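2-pyrone-4,6-dicarboxylic acid hydrolase, putative (Pseudomonas putida, PDB 2FFI) probably hydrolyses the lactone 2-pyrone-4,6-dicarboxylate and folds as a TIM barrel of the amidohydrolase family. Local coordinates at residues H52-G57 against V246-A251; S199-L204 against V252-A257. All blocks are in the same frame, centred on the assembly; numbering follows the deposited sequence.

Contact 1 (H52-G57 against V246-A251)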
loop_
_atom_site.group_PDB
_atom_site.type_symbol
_atom_site.label_atom_id
_atom_site.label_comp_id
_atom_site.label_asym_id
_atom_site.label_seq_id
_atom_site.Cartn_x
_atom_site.Cartn_y
_atom_site.Cartn_z
ATOM N N HIS A 52 -14.122 9.542 9.148
ATOM C CA HIS A 52 -12.872 10.231 9.488
ATOM C C HIS A 52 -12.390 11.231 8.445
ATOM O O HIS A 52 -11.236 11.654 8.464
ATOM C CB HIS A 52 -11.759 9.213 9.782
ATOM C CG HIS A 52 -12.065 8.315 10.940
ATOM N ND1 HIS A 52 -13.045 7.348 10.888
ATOM C CD2 HIS A 52 -11.571 8.277 12.200
ATOM C CE1 HIS A 52 -13.145 6.758 12.063
ATOM N NE2 HIS A 52 -12.261 7.304 12.880
ATOM N N GLY A 53 -13.279 11.631 7.550
ATOM C CA GLY A 53 -12.876 12.563 6.521
ATOM C C GLY A 53 -12.774 11.870 5.179
ATOM O O GLY A 53 -13.706 11.912 4.387
ATOM N N PHE A 54 -11.645 11.218 4.928
ATOM C CA PHE A 54 -11.390 10.508 3.667
ATOM C C PHE A 54 -12.633 10.128 2.875
ATOM O O PHE A 54 -13.574 9.570 3.415
ATOM C CB PHE A 54 -10.571 9.260 3.952
ATOM C CG PHE A 54 -9.499 9.483 4.953
ATOM C CD1 PHE A 54 -9.771 9.399 6.310
ATOM C CD2 PHE A 54 -8.229 9.850 4.548
ATOM C CE1 PHE A 54 -8.783 9.678 7.255
ATOM C CE2 PHE A 54 -7.239 10.129 5.472
ATOM C CZ PHE A 54 -7.513 10.046 6.834
ATOM N N SER A 55 -12.603 10.406 1.578
ATOM C CA SER A 55 -13.725 10.143 0.684
ATOM C C SER A 55 -13.436 9.067 -0.363
ATOM O O SER A 55 -14.353 8.446 -0.902
ATOM C CB SER A 55 -14.107 11.441 -0.045
ATOM O OG SER A 55 -12.981 12.019 -0.717
ATOM N N HIS A 56 -12.159 8.858 -0.657
ATOM C CA HIS A 56 -11.754 7.884 -1.653
ATOM C C HIS A 56 -10.734 6.970 -1.010
ATOM O O HIS A 56 -10.044 7.371 -0.063
ATOM C CB HIS A 56 -11.160 8.610 -2.862
ATOM C CG HIS A 56 -12.177 9.354 -3.675
ATOM N ND1 HIS A 56 -12.919 8.753 -4.671
ATOM C CD2 HIS A 56 -12.605 10.639 -3.618
ATOM C CE1 HIS A 56 -13.756 9.632 -5.192
ATOM N NE2 HIS A 56 -13.585 10.785 -4.571
ATOM N N GLY A 57 -10.632 5.744 -1.511
ATOM C CA GLY A 57 -9.689 4.799 -0.940
ATOM C C GLY A 57 -9.175 3.807 -1.961
ATOM O O GLY A 57 -9.722 3.697 -3.053
ATOM N N VAL A 246 -5.424 -1.553 17.210
ATOM C CA VAL A 246 -5.661 -0.493 16.242
ATOM C C VAL A 246 -7.023 -0.448 15.581
ATOM O O VAL A 246 -7.659 -1.483 15.344
ATOM C CB VAL A 246 -4.608 -0.565 15.116
ATOM C CG1 VAL A 246 -4.675 0.680 14.247
ATOM C CG2 VAL A 246 -3.216 -0.734 15.717
ATOM N N SER A 247 -7.452 0.774 15.280
ATOM C CA SER A 247 -8.725 1.041 14.604
ATOM C C SER A 247 -8.487 2.216 13.658
ATOM O O SER A 247 -7.488 2.924 13.768
ATOM C CB SER A 247 -9.806 1.431 15.611
ATOM O OG SER A 247 -9.532 2.701 16.196
ATOM N N PHE A 248 -9.401 2.419 12.721
ATOM C CA PHE A 248 -9.259 3.516 11.778
ATOM C C PHE A 248 -8.977 4.815 12.538
ATOM O O PHE A 248 -8.074 5.578 12.181
ATOM C CB PHE A 248 -10.532 3.663 10.942
ATOM C CG PHE A 248 -10.277 4.174 9.552
ATOM C CD1 PHE A 248 -10.306 3.318 8.455
ATOM C CD2 PHE A 248 -9.957 5.508 9.352
ATOM C CE1 PHE A 248 -10.002 3.795 7.191
ATOM C CE2 PHE A 248 -9.654 5.990 8.101
ATOM C CZ PHE A 248 -9.676 5.145 7.013
ATOM N N GLY A 249 -9.741 5.069 13.591
ATOM C CA GLY A 249 -9.505 6.269 14.372
ATOM C C GLY A 249 -8.138 6.334 15.032
ATOM O O GLY A 249 -7.490 7.383 14.998
ATOM N N SER A 250 -7.689 5.232 15.643
ATOM C CA SER A 250 -6.386 5.219 16.306
ATOM C C SER A 250 -5.287 5.374 15.264
ATOM O O SER A 250 -4.189 5.821 15.581
ATOM C CB SER A 250 -6.172 3.926 17.094
ATOM O OG SER A 250 -5.723 2.848 16.296
ATOM N N ALA A 251 -5.582 5.022 14.014
ATOM C CA ALA A 251 -4.601 5.162 12.954
ATOM C C ALA A 251 -4.495 6.638 12.543
ATOM O O ALA A 251 -3.391 7.152 12.349
ATOM C CB ALA A 251 -4.999 4.301 11.771
#

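Contact 2 (S199-L204 against V252-A257)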
loop_
_atom_site.group_PDB
_atom_site.type_symbol
_atom_site.label_atom_id
_atom_site.label_comp_id
_atom_site.label_asym_id
_atom_site.label_seq_id
_atom_site.Cartn_x
_atom_site.Cartn_y
_atom_site.Cartn_z
ATOM N N SER A 199 2.368 4.323 6.484
ATOM C CA SER A 199 1.205 3.666 7.061
ATOM C C SER A 199 1.569 2.529 8.010
ATOM O O SER A 199 2.680 1.994 7.984
ATOM C CB SER A 199 0.299 3.117 5.942
ATOM O OG SER A 199 0.978 2.188 5.102
ATOM N N GLY A 200 0.604 2.159 8.837
ATOM C CA GLY A 200 0.809 1.083 9.786
ATOM C C GLY A 200 2.072 1.229 10.588
ATOM O O GLY A 200 2.927 0.350 10.556
ATOM N N ILE A 201 2.210 2.325 11.322
ATOM C CA ILE A 201 3.432 2.460 12.097
ATOM C C ILE A 201 3.425 1.370 13.170
ATOM O O ILE A 201 4.479 0.958 13.639
ATOM C CB ILE A 201 3.583 3.853 12.775
ATOM C CG1 ILE A 201 2.740 3.898 14.043
ATOM C CG2 ILE A 201 3.198 4.948 11.808
ATOM C CD1 ILE A 201 3.277 4.887 15.063
ATOM N N TYR A 202 2.242 0.893 13.541
ATOM C CA TYR A 202 2.148 -0.141 14.568
ATOM C C TYR A 202 2.765 -1.469 14.138
ATOM O O TYR A 202 2.617 -2.482 14.827
ATOM C CB TYR A 202 0.701 -0.377 14.967
ATOM C CG TYR A 202 -0.203 -0.631 13.800
ATOM C CD1 TYR A 202 -0.926 0.411 13.222
ATOM C CD2 TYR A 202 -0.352 -1.915 13.279
ATOM C CE1 TYR A 202 -1.780 0.184 12.154
ATOM C CE2 TYR A 202 -1.203 -2.158 12.208
ATOM C CZ TYR A 202 -1.920 -1.103 11.650
ATOM O OH TYR A 202 -2.784 -1.324 10.599
ATOM N N ARG A 203 3.465 -1.462 13.008
ATOM C CA ARG A 203 4.113 -2.665 12.490
ATOM C C ARG A 203 5.633 -2.606 12.624
ATOM O O ARG A 203 6.328 -3.575 12.332
ATOM C CB ARG A 203 3.739 -2.857 11.019
ATOM C CG ARG A 203 2.307 -3.284 10.814
ATOM C CD ARG A 203 1.998 -3.516 9.350
ATOM N NE ARG A 203 0.580 -3.781 9.122
ATOM C CZ ARG A 203 -0.032 -4.924 9.422
ATOM N NH1 ARG A 203 -1.328 -5.066 9.168
ATOM N NH2 ARG A 203 0.646 -5.925 9.971
ATOM N N LEU A 204 6.143 -1.469 13.079
ATOM C CA LEU A 204 7.577 -1.286 13.224
ATOM C C LEU A 204 8.284 -2.080 14.319
ATOM O O LEU A 204 9.344 -1.668 14.786
ATOM C CB LEU A 204 7.885 0.208 13.375
ATOM C CG LEU A 204 7.852 1.037 12.075
ATOM C CD1 LEU A 204 7.384 0.170 10.893
ATOM C CD2 LEU A 204 6.944 2.260 12.245
ATOM N N VAL A 252 -5.636 7.319 12.414
ATOM C CA VAL A 252 -5.654 8.745 12.037
ATOM C C VAL A 252 -4.976 9.579 13.141
ATOM O O VAL A 252 -4.184 10.483 12.879
ATOM C CB VAL A 252 -7.118 9.242 11.833
ATOM C CG1 VAL A 252 -7.126 10.691 11.394
ATOM C CG2 VAL A 252 -7.823 8.366 10.815
ATOM N N GLU A 253 -5.310 9.247 14.383
ATOM C CA GLU A 253 -4.751 9.893 15.563
ATOM C C GLU A 253 -3.225 9.820 15.557
ATOM O O GLU A 253 -2.558 10.732 16.042
ATOM C CB GLU A 253 -5.295 9.215 16.812
ATOM C CG GLU A 253 -6.771 9.520 17.090
ATOM C CD GLU A 253 -7.294 8.833 18.344
ATOM O OE1 GLU A 253 -6.468 8.485 19.226
ATOM O OE2 GLU A 253 -8.534 8.653 18.450
ATOM N N GLN A 254 -2.677 8.727 15.024
ATOM C CA GLN A 254 -1.228 8.577 14.929
ATOM C C GLN A 254 -0.735 9.454 13.792
ATOM O O GLN A 254 0.414 9.896 13.781
ATOM C CB GLN A 254 -0.830 7.144 14.603
ATOM C CG GLN A 254 -0.930 6.133 15.709
ATOM C CD GLN A 254 -0.566 4.746 15.206
ATOM O OE1 GLN A 254 -1.181 4.244 14.266
ATOM N NE2 GLN A 254 0.444 4.124 15.824
ATOM N N PHE A 255 -1.589 9.675 12.803
ATOM C CA PHE A 255 -1.188 10.519 11.689
ATOM C C PHE A 255 -1.100 11.936 12.221
ATOM O O PHE A 255 -0.081 12.607 12.059
ATOM C CB PHE A 255 -2.205 10.420 10.554
ATOM C CG PHE A 255 -2.098 11.517 9.555
ATOM C CD1 PHE A 255 -2.982 12.593 9.596
ATOM C CD2 PHE A 255 -1.108 11.493 8.589
ATOM C CE1 PHE A 255 -2.879 13.632 8.695
ATOM C CE2 PHE A 255 -0.996 12.527 7.682
ATOM C CZ PHE A 255 -1.885 13.600 7.736
ATOM N N GLU A 256 -2.165 12.370 12.887
ATOM C CA GLU A 256 -2.221 13.703 13.469
ATOM C C GLU A 256 -1.018 13.898 14.393
ATOM O O GLU A 256 -0.481 14.994 14.508
ATOM C CB GLU A 256 -3.505 13.845 14.273
ATOM C CG GLU A 256 -4.738 13.335 13.552
ATOM C CD GLU A 256 -5.521 14.438 12.876
ATOM O OE1 GLU A 256 -5.037 14.992 11.860
ATOM O OE2 GLU A 256 -6.627 14.753 13.377
ATOM N N ALA A 257 -0.588 12.821 15.037
ATOM C CA ALA A 257 0.539 12.894 15.959
ATOM C C ALA A 257 1.874 13.195 15.288
ATOM O O ALA A 257 2.725 13.853 15.886
ATOM C CB ALA A 257 0.646 11.597 16.769
HETATM O O HOH W 1 -0.300 4.275 11.062
#

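Contact 1 (H52-G57 against V246-A251)
His52 and Phe248 bring two aromatic rings past each other in opposite directions where the loop after helix 42-51 meets the start of helix 248-258. Followed outward, the His52 side chain begins with CB, 4.1 Å from Phe248 CD2. Next along the chain, His52 CG lies 3.9 Å from Phe248 CD2, and His52 ND1 is equally near, with Phe248 CD2 above one imidazole face, offset toward its rim. The planes are inclined at 41°, neither stacked nor edge-to-face. ND1 also hydrogen-bonds to Gln48 O, which ties the ring back to the preceding helix. With CG anti to the carbonyl carbon (chi1 -61°), the far side of the ring extends to the helix backbone, where His52 NE2 lies 3.3 Å from Gly249 CA, consistent with a residue that has no side chain at this position. In this TIM barrel, the loop leads into strand 56-57, and the aromatic cluster is completed by Phe54. Phe248 turns its edge toward the Phe54 face in an offset edge-to-face pair, with Phe248 CE2 3.9 Å from Phe54 CD1. Cutting His52 back to alanine would remove the imidazole, and is likely to leave Phe248 CD2 and Gly249 without this neighbour and Gln48 O without this donor. Ser247 and Ser250 close the helix start as a capping box: Ser250 N donates to Ser247 OG at 3.2 Å, and Ser247 N to Ser250 OG.

Contact 2 (S199-L204 against V252-A257)
A water joins Ile201 to Gln254, accepting from Ile201 N at 3.2 Å and donating, weakly, to Gln254 OE1 at 3.3 Å. It forms a tentative bridge, weak on the glutamine side, between the backbone of the 199-204 loop and a side-chain amide of helix 248-258. Gln254 makes the span by stretching away from its helix: CG stands beside the backbone N (chi1 -75°), and the chain runs extended beyond it. The amide arrives between an aliphatic and an aromatic neighbour. It lies against CG1 and CD1 of Ile201, which comes from the opposite direction, with Gln254 CD 3.6 Å from Ile201 CG1; the exact fit at NE2 is doubtful at this resolution. On the other branch, Gln254 OE1 lies at the edge of the Tyr202 ring, near its plane and 4.0 Å from Tyr202 CD1. Ring and amide planes are 15° apart, nearly coplanar. Gly200 CA covers part of one Tyr202 face, while Ile201 also packs on Leu212 and Ala215 of helix 208-225. Nearby, Arg203 NE forms a salt bridge with Asp236. The arrangement is that of a TIM barrel, in which the loop leaving the C-terminal end of strand 194-199 turns through a short 3-10 segment and meets the helix that follows the next strand, 231-234.

Contacts 1 and 2 divide helix 248-258 between them, its first turn facing the 52-57 segment and its next turns the 199-204 loop, with the contact centres about 11 Å apart. They also touch directly. Val252 CG2 lies 3.9 Å from Phe54 CE1, and Val246 CG2 packs 3.6 Å from Tyr202 CG. Trp233, in strand 231-234, adds a further tie by stacking on Phe54 and meeting Phe255 edge-to-face. The family's active site is expected at the C-terminal ends of the barrel strands. The 199-204 segment, which follows one such end, also carries Arg203, whose NH1 has a phosphate ion, probably from the crystallisation liquor, as a distant and weak partner.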